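Local coordinates for protein putative oxidoreductase FAD-binding subunit (Sulfolobus tokodaii, PDB 4ZOH) that probably serves as the FAD-binding subunit of a molybdopterin-dependent oxidoreductase, relaying electrons through its bound flavin, at residues B[122-127]-B[141-146]; B[137-142]-B[152-157]; B[187-192]-B[265-270]. One frame throughout, in Å; residues are numbered along the deposited sequence.

Interaction 1. Residues B[122-127]-B[141-146]; sequences ALIAMD and VNFKSF
The phenyl ring of Phe143 takes the CB of Leu123 over the middle of one face: the carbon stands 4.0 Å from the centroid of the Phe143 ring and only 11° off its normal, a well-centred CH-pi contact. Further along the same face, CD1 of Leu123 lies over the outer part of the ring, 3.9 Å from CE1 of Phe143, and the two side chains cross at about a right angle. On the CD2 side of the ring comes Ile124. Its backbone N approaches CD2 of Phe143 obliquely at 4.0 Å, while its CD1 touches the same ring carbon at 4.1 Å. Phe143 reaches this position because its CG is anti to the backbone N (chi1 -180°), which carries the ring off the start of the short helix 143-146 and across to helix 119-125. CD1 of Ile124 goes on to meet the CB of Lys144 at 3.8 Å. The lysine contributes just the root of its side chain, for its extended chain leads the amine away from the contact. What joins the two segments is thus apolar packing, with the aromatic ring lodged against the flank of helix 119-125. Beside it, helix 119-125 ends in a Schellman motif at Asp127, whose positive phi turns the chain away; its carboxylate forms salt bridges with Arg206 and Arg218. Around this buried core Leu123 also packs on Leu88 of helix 88-93 and on Ile164 and Val166 of strand 160-167. Phe143 shares Ile110 of helix 106-112 with Leu123, and a backbone hydrogen bond ties it to Ala128, placing the contact where helices of the FAD-binding domain meet its antiparallel sheet.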
loop_
_atom_site.group_PDB
_atom_site.type_symbol
_atom_site.label_atom_id
_atom_site.label_comp_id
_atom_site.label_asym_id
_atom_site.label_seq_id
_atom_site.Cartn_x
_atom_site.Cartn_y
_atom_site.Cartn_z
ATOM N N ALA B 122 -6.139 -51.123 12.297
ATOM C CA ALA B 122 -5.952 -52.055 11.188
ATOM C C ALA B 122 -4.641 -52.824 11.320
ATOM O O ALA B 122 -4.628 -54.010 11.066
ATOM C CB ALA B 122 -6.064 -51.385 9.809
ATOM N N LEU B 123 -3.557 -52.163 11.728
ATOM C CA LEU B 123 -2.269 -52.818 11.708
ATOM C C LEU B 123 -2.188 -53.885 12.839
ATOM O O LEU B 123 -1.535 -54.896 12.707
ATOM C CB LEU B 123 -1.135 -51.800 11.813
ATOM C CG LEU B 123 -0.861 -50.869 10.595
ATOM C CD1 LEU B 123 0.168 -49.802 10.943
ATOM C CD2 LEU B 123 -0.432 -51.547 9.301
ATOM N N ILE B 124 -2.824 -53.641 13.967
ATOM C CA ILE B 124 -2.760 -54.640 15.043
ATOM C C ILE B 124 -3.574 -55.868 14.662
ATOM O O ILE B 124 -3.173 -56.982 14.957
ATOM C CB ILE B 124 -3.100 -54.066 16.447
ATOM C CG1 ILE B 124 -2.615 -55.008 17.568
ATOM C CG2 ILE B 124 -4.556 -53.757 16.593
ATOM C CD1 ILE B 124 -1.245 -54.667 18.105
ATOM N N ALA B 125 -4.681 -55.622 13.954
ATOM C CA ALA B 125 -5.608 -56.657 13.493
ATOM C C ALA B 125 -4.973 -57.509 12.424
ATOM O O ALA B 125 -5.227 -58.713 12.331
ATOM C CB ALA B 125 -6.869 -56.034 12.963
ATOM N N MET B 126 -4.151 -56.863 11.605
ATOM C CA MET B 126 -3.474 -57.509 10.523
ATOM C C MET B 126 -2.180 -58.268 10.938
ATOM O O MET B 126 -1.596 -58.956 10.108
ATOM C CB MET B 126 -3.204 -56.453 9.463
ATOM C CG MET B 126 -4.466 -56.005 8.764
ATOM S SD MET B 126 -4.218 -54.626 7.630
ATOM C CE MET B 126 -4.048 -55.450 6.004
ATOM N N ASP B 127 -1.736 -58.160 12.194
ATOM C CA ASP B 127 -0.364 -58.656 12.561
ATOM C C ASP B 127 0.701 -58.086 11.610
ATOM O O ASP B 127 1.640 -58.786 11.172
ATOM C CB ASP B 127 -0.202 -60.209 12.677
ATOM C CG ASP B 127 -1.351 -60.901 13.428
ATOM O OD1 ASP B 127 -1.691 -60.474 14.553
ATOM O OD2 ASP B 127 -1.936 -61.859 12.854
ATOM N N VAL B 141 10.236 -56.098 13.188
ATOM C CA VAL B 141 9.571 -56.348 14.464
ATOM C C VAL B 141 8.065 -56.428 14.201
ATOM O O VAL B 141 7.589 -56.027 13.139
ATOM C CB VAL B 141 9.916 -55.299 15.545
ATOM C CG1 VAL B 141 11.400 -55.332 15.904
ATOM C CG2 VAL B 141 9.485 -53.910 15.097
ATOM N N ASN B 142 7.327 -56.951 15.171
ATOM C CA ASN B 142 5.868 -57.066 15.099
ATOM C C ASN B 142 5.274 -55.735 15.469
ATOM O O ASN B 142 5.778 -55.085 16.426
ATOM C CB ASN B 142 5.364 -58.114 16.109
ATOM C CG ASN B 142 5.670 -59.523 15.667
ATOM O OD1 ASN B 142 5.356 -59.923 14.538
ATOM N ND2 ASN B 142 6.319 -60.274 16.540
ATOM N N PHE B 143 4.203 -55.344 14.751
ATOM C CA PHE B 143 3.582 -54.036 15.038
ATOM C C PHE B 143 3.350 -53.932 16.543
ATOM O O PHE B 143 3.609 -52.851 17.125
ATOM C CB PHE B 143 2.296 -53.688 14.221
ATOM C CG PHE B 143 1.728 -52.334 14.576
ATOM C CD1 PHE B 143 2.333 -51.155 14.094
ATOM C CD2 PHE B 143 0.651 -52.218 15.457
ATOM C CE1 PHE B 143 1.857 -49.904 14.482
ATOM C CE2 PHE B 143 0.152 -50.983 15.838
ATOM C CZ PHE B 143 0.761 -49.815 15.348
ATOM N N LYS B 144 2.946 -55.048 17.183
ATOM C CA LYS B 144 2.576 -54.991 18.598
ATOM C C LYS B 144 3.703 -54.544 19.500
ATOM O O LYS B 144 3.472 -53.803 20.469
ATOM C CB LYS B 144 1.975 -56.300 19.145
ATOM C CG LYS B 144 1.497 -56.095 20.584
ATOM C CD LYS B 144 1.253 -57.403 21.309
ATOM C CE LYS B 144 0.503 -57.145 22.589
ATOM N NZ LYS B 144 -0.131 -58.431 22.980
ATOM N N SER B 145 4.910 -54.992 19.182
ATOM C CA SER B 145 6.085 -54.657 19.972
ATOM C C SER B 145 6.642 -53.290 19.611
ATOM O O SER B 145 7.295 -52.660 20.447
ATOM C CB SER B 145 7.183 -55.708 19.762
ATOM O OG SER B 145 6.642 -57.022 19.846
ATOM N N PHE B 146 6.413 -52.858 18.364
ATOM C CA PHE B 146 6.903 -51.563 17.891
ATOM C C PHE B 146 6.222 -50.414 18.655
ATOM O O PHE B 146 6.865 -49.417 19.051
ATOM C CB PHE B 146 6.712 -51.458 16.391
ATOM C CG PHE B 146 7.113 -50.138 15.815
ATOM C CD1 PHE B 146 8.461 -49.840 15.586
ATOM C CD2 PHE B 146 6.139 -49.195 15.458
ATOM C CE1 PHE B 146 8.844 -48.609 15.046
ATOM C CE2 PHE B 146 6.516 -47.969 14.927
ATOM C CZ PHE B 146 7.864 -47.685 14.703
#

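Interaction 2. Residues B[137-142]-B[152-157]; sequences GDRVVN and TPDLNP
Arg139 NH2 and Asp154 OD2 are modelled only 2.3 Å apart, so short for a salt bridge that its exact length is doubtful, although the pairing of opposite charges is plain. The carboxylate comes at the edge of the guanidinium, near its plane, yet the two flat groups are turned 71° against each other and the N-H...OD2 angle is a bent 132°. One carboxylate oxygen therefore takes nearly all of the approach, OD1 of Asp154 staying 3.4 Å from NH2 of Arg139. The arginine gets there along a chain bent at chi2 and chi3, folding its guanidinium back towards Asp154, whose own CG is anti to its backbone N (chi1 167°). Asp154 is the centre of an inverse gamma turn, in which Leu155 N makes a weak bond to Pro153 O, and this turn presents the acid to strand 137-142, one of the two edge strands, within this chain, of the five-stranded antiparallel sheet in the FAD-binding domain. CG1 of Val141 flanks the same oxygen, 4.1 Å from OD2 of Asp154, with Phe146 packing nearby on both residues. NH1 of Arg139 has a second acidic partner, forming a salt bridge with Glu159, whose OE1 also accepts a hydrogen bond from the backbone N of Asn156. Next along the chain from Asp154, Leu155 touches the bound FAD and rests on Ile132 of strand 129-134.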
loop_
_atom_site.group_PDB
_atom_site.type_symbol
_atom_site.label_atom_id
_atom_site.label_comp_id
_atom_site.label_asym_id
_atom_site.label_seq_id
_atom_site.Cartn_x
_atom_site.Cartn_y
_atom_site.Cartn_z
ATOM N N GLY B 137 22.054 -51.918 9.295
ATOM C CA GLY B 137 21.209 -52.919 8.563
ATOM C C GLY B 137 19.718 -52.815 8.932
ATOM O O GLY B 137 19.274 -51.772 9.437
ATOM N N ASP B 138 18.950 -53.891 8.720
ATOM C CA ASP B 138 17.494 -53.930 9.018
ATOM C C ASP B 138 17.026 -54.814 10.185
ATOM O O ASP B 138 17.490 -55.927 10.325
ATOM C CB ASP B 138 16.736 -54.350 7.764
ATOM C CG ASP B 138 17.023 -53.450 6.574
ATOM O OD1 ASP B 138 17.386 -52.282 6.783
ATOM O OD2 ASP B 138 16.866 -53.899 5.412
ATOM N N ARG B 139 16.100 -54.319 11.007
ATOM C CA ARG B 139 15.388 -55.121 12.043
ATOM C C ARG B 139 13.880 -55.148 11.707
ATOM O O ARG B 139 13.257 -54.083 11.492
ATOM C CB ARG B 139 15.511 -54.524 13.453
ATOM C CG ARG B 139 16.585 -53.460 13.630
ATOM C CD ARG B 139 16.202 -52.385 14.634
ATOM N NE ARG B 139 15.186 -52.846 15.557
ATOM C CZ ARG B 139 14.560 -52.101 16.470
ATOM N NH1 ARG B 139 14.827 -50.809 16.624
ATOM N NH2 ARG B 139 13.641 -52.671 17.248
ATOM N N VAL B 140 13.296 -56.343 11.680
ATOM C CA VAL B 140 11.850 -56.502 11.432
ATOM C C VAL B 140 11.245 -56.854 12.776
ATOM O O VAL B 140 11.754 -57.717 13.481
ATOM C CB VAL B 140 11.516 -57.517 10.294
ATOM C CG1 VAL B 140 10.032 -57.507 9.947
ATOM C CG2 VAL B 140 12.296 -57.204 9.045
ATOM N N VAL B 141 10.236 -56.098 13.188
ATOM C CA VAL B 141 9.571 -56.348 14.464
ATOM C C VAL B 141 8.065 -56.428 14.201
ATOM O O VAL B 141 7.589 -56.027 13.139
ATOM C CB VAL B 141 9.916 -55.299 15.545
ATOM C CG1 VAL B 141 11.400 -55.332 15.904
ATOM C CG2 VAL B 141 9.485 -53.910 15.097
ATOM N N ASN B 142 7.327 -56.951 15.171
ATOM C CA ASN B 142 5.868 -57.066 15.099
ATOM C C ASN B 142 5.274 -55.735 15.469
ATOM O O ASN B 142 5.778 -55.085 16.426
ATOM C CB ASN B 142 5.364 -58.114 16.109
ATOM C CG ASN B 142 5.670 -59.523 15.667
ATOM O OD1 ASN B 142 5.356 -59.923 14.538
ATOM N ND2 ASN B 142 6.319 -60.274 16.540
ATOM N N THR B 152 5.319 -43.366 21.602
ATOM C CA THR B 152 6.605 -44.014 21.942
ATOM C C THR B 152 6.866 -45.251 21.070
ATOM O O THR B 152 6.568 -46.371 21.487
ATOM C CB THR B 152 6.687 -44.368 23.435
ATOM O OG1 THR B 152 6.129 -43.297 24.188
ATOM C CG2 THR B 152 8.149 -44.595 23.905
ATOM N N PRO B 153 7.399 -45.036 19.845
ATOM C CA PRO B 153 7.777 -46.116 18.937
ATOM C C PRO B 153 9.082 -46.769 19.386
ATOM O O PRO B 153 9.803 -46.185 20.172
ATOM C CB PRO B 153 7.994 -45.387 17.606
ATOM C CG PRO B 153 8.509 -44.043 18.028
ATOM C CD PRO B 153 7.708 -43.708 19.263
ATOM N N ASP B 154 9.352 -47.970 18.882
ATOM C CA ASP B 154 10.587 -48.721 19.178
ATOM C C ASP B 154 11.607 -48.337 18.126
ATOM O O ASP B 154 11.894 -49.090 17.164
ATOM C CB ASP B 154 10.310 -50.239 19.161
ATOM C CG ASP B 154 11.592 -51.085 19.137
ATOM O OD1 ASP B 154 12.529 -50.782 19.905
ATOM O OD2 ASP B 154 11.664 -52.035 18.330
ATOM N N LEU B 155 12.138 -47.133 18.313
ATOM C CA LEU B 155 13.065 -46.532 17.363
ATOM C C LEU B 155 14.179 -45.910 18.140
ATOM O O LEU B 155 13.962 -45.215 19.120
ATOM C CB LEU B 155 12.374 -45.448 16.516
ATOM C CG LEU B 155 11.529 -45.933 15.337
ATOM C CD1 LEU B 155 10.691 -44.780 14.794
ATOM C CD2 LEU B 155 12.352 -46.584 14.232
ATOM N N ASN B 156 15.386 -46.184 17.709
ATOM C CA ASN B 156 16.569 -45.622 18.361
ATOM C C ASN B 156 17.125 -44.471 17.536
ATOM O O ASN B 156 16.889 -44.410 16.321
ATOM C CB ASN B 156 17.635 -46.710 18.549
ATOM C CG ASN B 156 17.127 -47.865 19.365
ATOM O OD1 ASN B 156 16.714 -48.885 18.814
ATOM N ND2 ASN B 156 17.108 -47.697 20.684
ATOM N N PRO B 157 17.871 -43.559 18.180
ATOM C CA PRO B 157 18.552 -42.544 17.378
ATOM C C PRO B 157 19.389 -43.253 16.321
ATOM O O PRO B 157 19.985 -44.283 16.612
ATOM C CB PRO B 157 19.422 -41.833 18.412
ATOM C CG PRO B 157 18.679 -42.038 19.705
ATOM C CD PRO B 157 18.225 -43.463 19.609
#

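Interaction 3. Residues B[187-192]-B[265-270]; sequences AIVGVA and KVLTKR
Leu267 holds its CG anti to the carbonyl carbon (chi1 -64°), which turns CD1 towards Val189 of the strand and leaves CB against CG2 of Val191. That methyl, anti to the carbonyl carbon of its own residue, lies 3.6 Å from CB of Leu267, the side chains crossing obliquely. The other methyl of Val191, CG1, faces the next helix residue and stands 3.8 Å from OG1 of Thr268. This hydroxyl finds its hydrogen-bond partner in its own helix, at the carbonyl O of Val264, leaving the valine a purely van der Waals neighbour. Further out along the leucine, CD1 of Leu267 rests 3.4 Å from the backbone O of Val189 and also touches CG1 of Val189, so that Leu267 spans two strand residues whose side chains lie on the same side of the sheet. An alanine at Val191 removes both methyls and would probably open a gap between the strand and the helix, leaving CB of Leu267 and OG1 of Thr268 without their apolar neighbour. Leu267 also packs on Gln177 and Leu179 of strand 173-179, and Val191 on Ile207 and Leu209 of strand 201-210. The axes of strand 189-192 and helix 265-270 approach to 8.2 Å, with 31° between their N-to-C directions: roughly aligned packing of a helix on an antiparallel sheet, an alpha+beta layering consistent with the CO dehydrogenase flavoprotein C-terminal domain.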
loop_
_atom_site.group_PDB
_atom_site.type_symbol
_atom_site.label_atom_id
_atom_site.label_comp_id
_atom_site.label_asym_id
_atom_site.label_seq_id
_atom_site.Cartn_x
_atom_site.Cartn_y
_atom_site.Cartn_z
ATOM N N ALA B 187 -10.252 -40.216 15.286
ATOM C CA ALA B 187 -11.256 -41.123 15.898
ATOM C C ALA B 187 -11.583 -40.826 17.359
ATOM O O ALA B 187 -10.666 -40.658 18.143
ATOM C CB ALA B 187 -10.780 -42.562 15.778
ATOM N N ILE B 188 -12.879 -40.728 17.682
ATOM C CA ILE B 188 -13.367 -40.819 19.060
ATOM C C ILE B 188 -13.257 -42.309 19.476
ATOM O O ILE B 188 -12.773 -42.635 20.561
ATOM C CB ILE B 188 -14.846 -40.377 19.212
ATOM C CG1 ILE B 188 -15.015 -38.844 19.032
ATOM C CG2 ILE B 188 -15.371 -40.815 20.592
ATOM C CD1 ILE B 188 -16.395 -38.426 18.613
ATOM N N VAL B 189 -13.737 -43.198 18.609
ATOM C CA VAL B 189 -13.513 -44.644 18.721
ATOM C C VAL B 189 -13.243 -45.189 17.295
ATOM O O VAL B 189 -13.922 -44.804 16.355
ATOM C CB VAL B 189 -14.743 -45.357 19.339
ATOM C CG1 VAL B 189 -14.465 -46.854 19.351
ATOM C CG2 VAL B 189 -15.049 -44.845 20.772
ATOM N N GLY B 190 -12.257 -46.047 17.138
ATOM C CA GLY B 190 -12.098 -46.744 15.863
ATOM C C GLY B 190 -12.056 -48.258 16.012
ATOM O O GLY B 190 -11.327 -48.774 16.853
ATOM N N VAL B 191 -12.831 -48.961 15.169
ATOM C CA VAL B 191 -12.835 -50.443 15.170
ATOM C C VAL B 191 -12.564 -50.981 13.752
ATOM O O VAL B 191 -13.311 -50.660 12.791
ATOM C CB VAL B 191 -14.135 -51.077 15.743
ATOM C CG1 VAL B 191 -13.979 -52.621 15.857
ATOM C CG2 VAL B 191 -14.521 -50.488 17.095
ATOM N N ALA B 192 -11.454 -51.715 13.646
ATOM C CA ALA B 192 -11.044 -52.358 12.406
ATOM C C ALA B 192 -11.259 -53.867 12.435
ATOM O O ALA B 192 -10.696 -54.555 13.299
ATOM C CB ALA B 192 -9.576 -52.080 12.081
ATOM N N LYS B 265 -18.846 -51.320 21.701
ATOM C CA LYS B 265 -19.828 -52.335 21.378
ATOM C C LYS B 265 -20.610 -51.955 20.123
ATOM O O LYS B 265 -20.792 -52.785 19.249
ATOM C CB LYS B 265 -20.782 -52.609 22.555
ATOM C CG LYS B 265 -22.078 -53.305 22.140
ATOM C CD LYS B 265 -23.174 -53.066 23.169
ATOM C CE LYS B 265 -23.369 -54.303 23.991
ATOM N NZ LYS B 265 -24.344 -55.099 23.212
ATOM N N VAL B 266 -21.060 -50.705 20.043
ATOM C CA VAL B 266 -21.825 -50.254 18.907
ATOM C C VAL B 266 -21.013 -50.427 17.582
ATOM O O VAL B 266 -21.552 -50.954 16.593
ATOM C CB VAL B 266 -22.387 -48.827 19.144
ATOM C CG1 VAL B 266 -23.062 -48.339 17.890
ATOM C CG2 VAL B 266 -23.385 -48.819 20.349
ATOM N N LEU B 267 -19.721 -50.053 17.606
ATOM C CA LEU B 267 -18.887 -50.043 16.400
ATOM C C LEU B 267 -18.405 -51.435 15.985
ATOM O O LEU B 267 -18.332 -51.690 14.801
ATOM C CB LEU B 267 -17.708 -49.042 16.437
ATOM C CG LEU B 267 -17.793 -47.485 16.511
ATOM C CD1 LEU B 267 -16.626 -46.737 15.821
ATOM C CD2 LEU B 267 -19.127 -46.878 16.143
ATOM N N THR B 268 -18.062 -52.289 16.957
ATOM C CA THR B 268 -17.851 -53.731 16.711
ATOM C C THR B 268 -19.093 -54.344 16.037
ATOM O O THR B 268 -18.984 -54.965 14.997
ATOM C CB THR B 268 -17.514 -54.452 17.990
ATOM O OG1 THR B 268 -16.368 -53.818 18.553
ATOM C CG2 THR B 268 -17.146 -55.882 17.761
ATOM N N LYS B 269 -20.287 -54.083 16.566
ATOM C CA LYS B 269 -21.468 -54.635 15.888
ATOM C C LYS B 269 -21.573 -54.127 14.448
ATOM O O LYS B 269 -21.875 -54.932 13.530
ATOM C CB LYS B 269 -22.764 -54.379 16.684
ATOM C CG LYS B 269 -23.967 -55.114 16.168
ATOM C CD LYS B 269 -25.191 -54.848 17.056
ATOM C CE LYS B 269 -26.460 -55.304 16.347
ATOM N NZ LYS B 269 -27.624 -55.423 17.249
ATOM N N ARG B 270 -21.385 -52.798 14.252
ATOM C CA ARG B 270 -21.466 -52.183 12.882
ATOM C C ARG B 270 -20.399 -52.862 11.973
ATOM O O ARG B 270 -20.693 -53.240 10.869
ATOM C CB ARG B 270 -21.210 -50.682 12.943
ATOM C CG ARG B 270 -22.386 -49.862 13.436
ATOM C CD ARG B 270 -21.935 -48.440 13.768
ATOM N NE ARG B 270 -23.136 -47.617 13.873
ATOM C CZ ARG B 270 -23.213 -46.290 13.748
ATOM N NH1 ARG B 270 -22.132 -45.537 13.498
ATOM N NH2 ARG B 270 -24.408 -45.721 13.858
#

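Interactions 1 and 2 belong to the FAD-binding domain and follow each other closely: they share Val141 and Asn142 on strand 137-142, their centres lie 13 Å apart, and Phe146, from interaction 1, packs against Pro153, Asp154 and Leu155 of interaction 2. Interaction 3 comes later in the chain, in the C-terminal domain, its centre 19 Å from interaction 1 and 29 Å from interaction 2. It nonetheless meets interaction 1 directly, with Ala192 against Ala122, so helix 119-125 bridges the sheets of the two domains. Interactions 2 and 3 never touch, their nearest atoms being about 16 Å apart on opposite sides of the chain's centre. Together the contacts trace continuous packing from the FAD-side loop at Leu155 to the C-terminal helix.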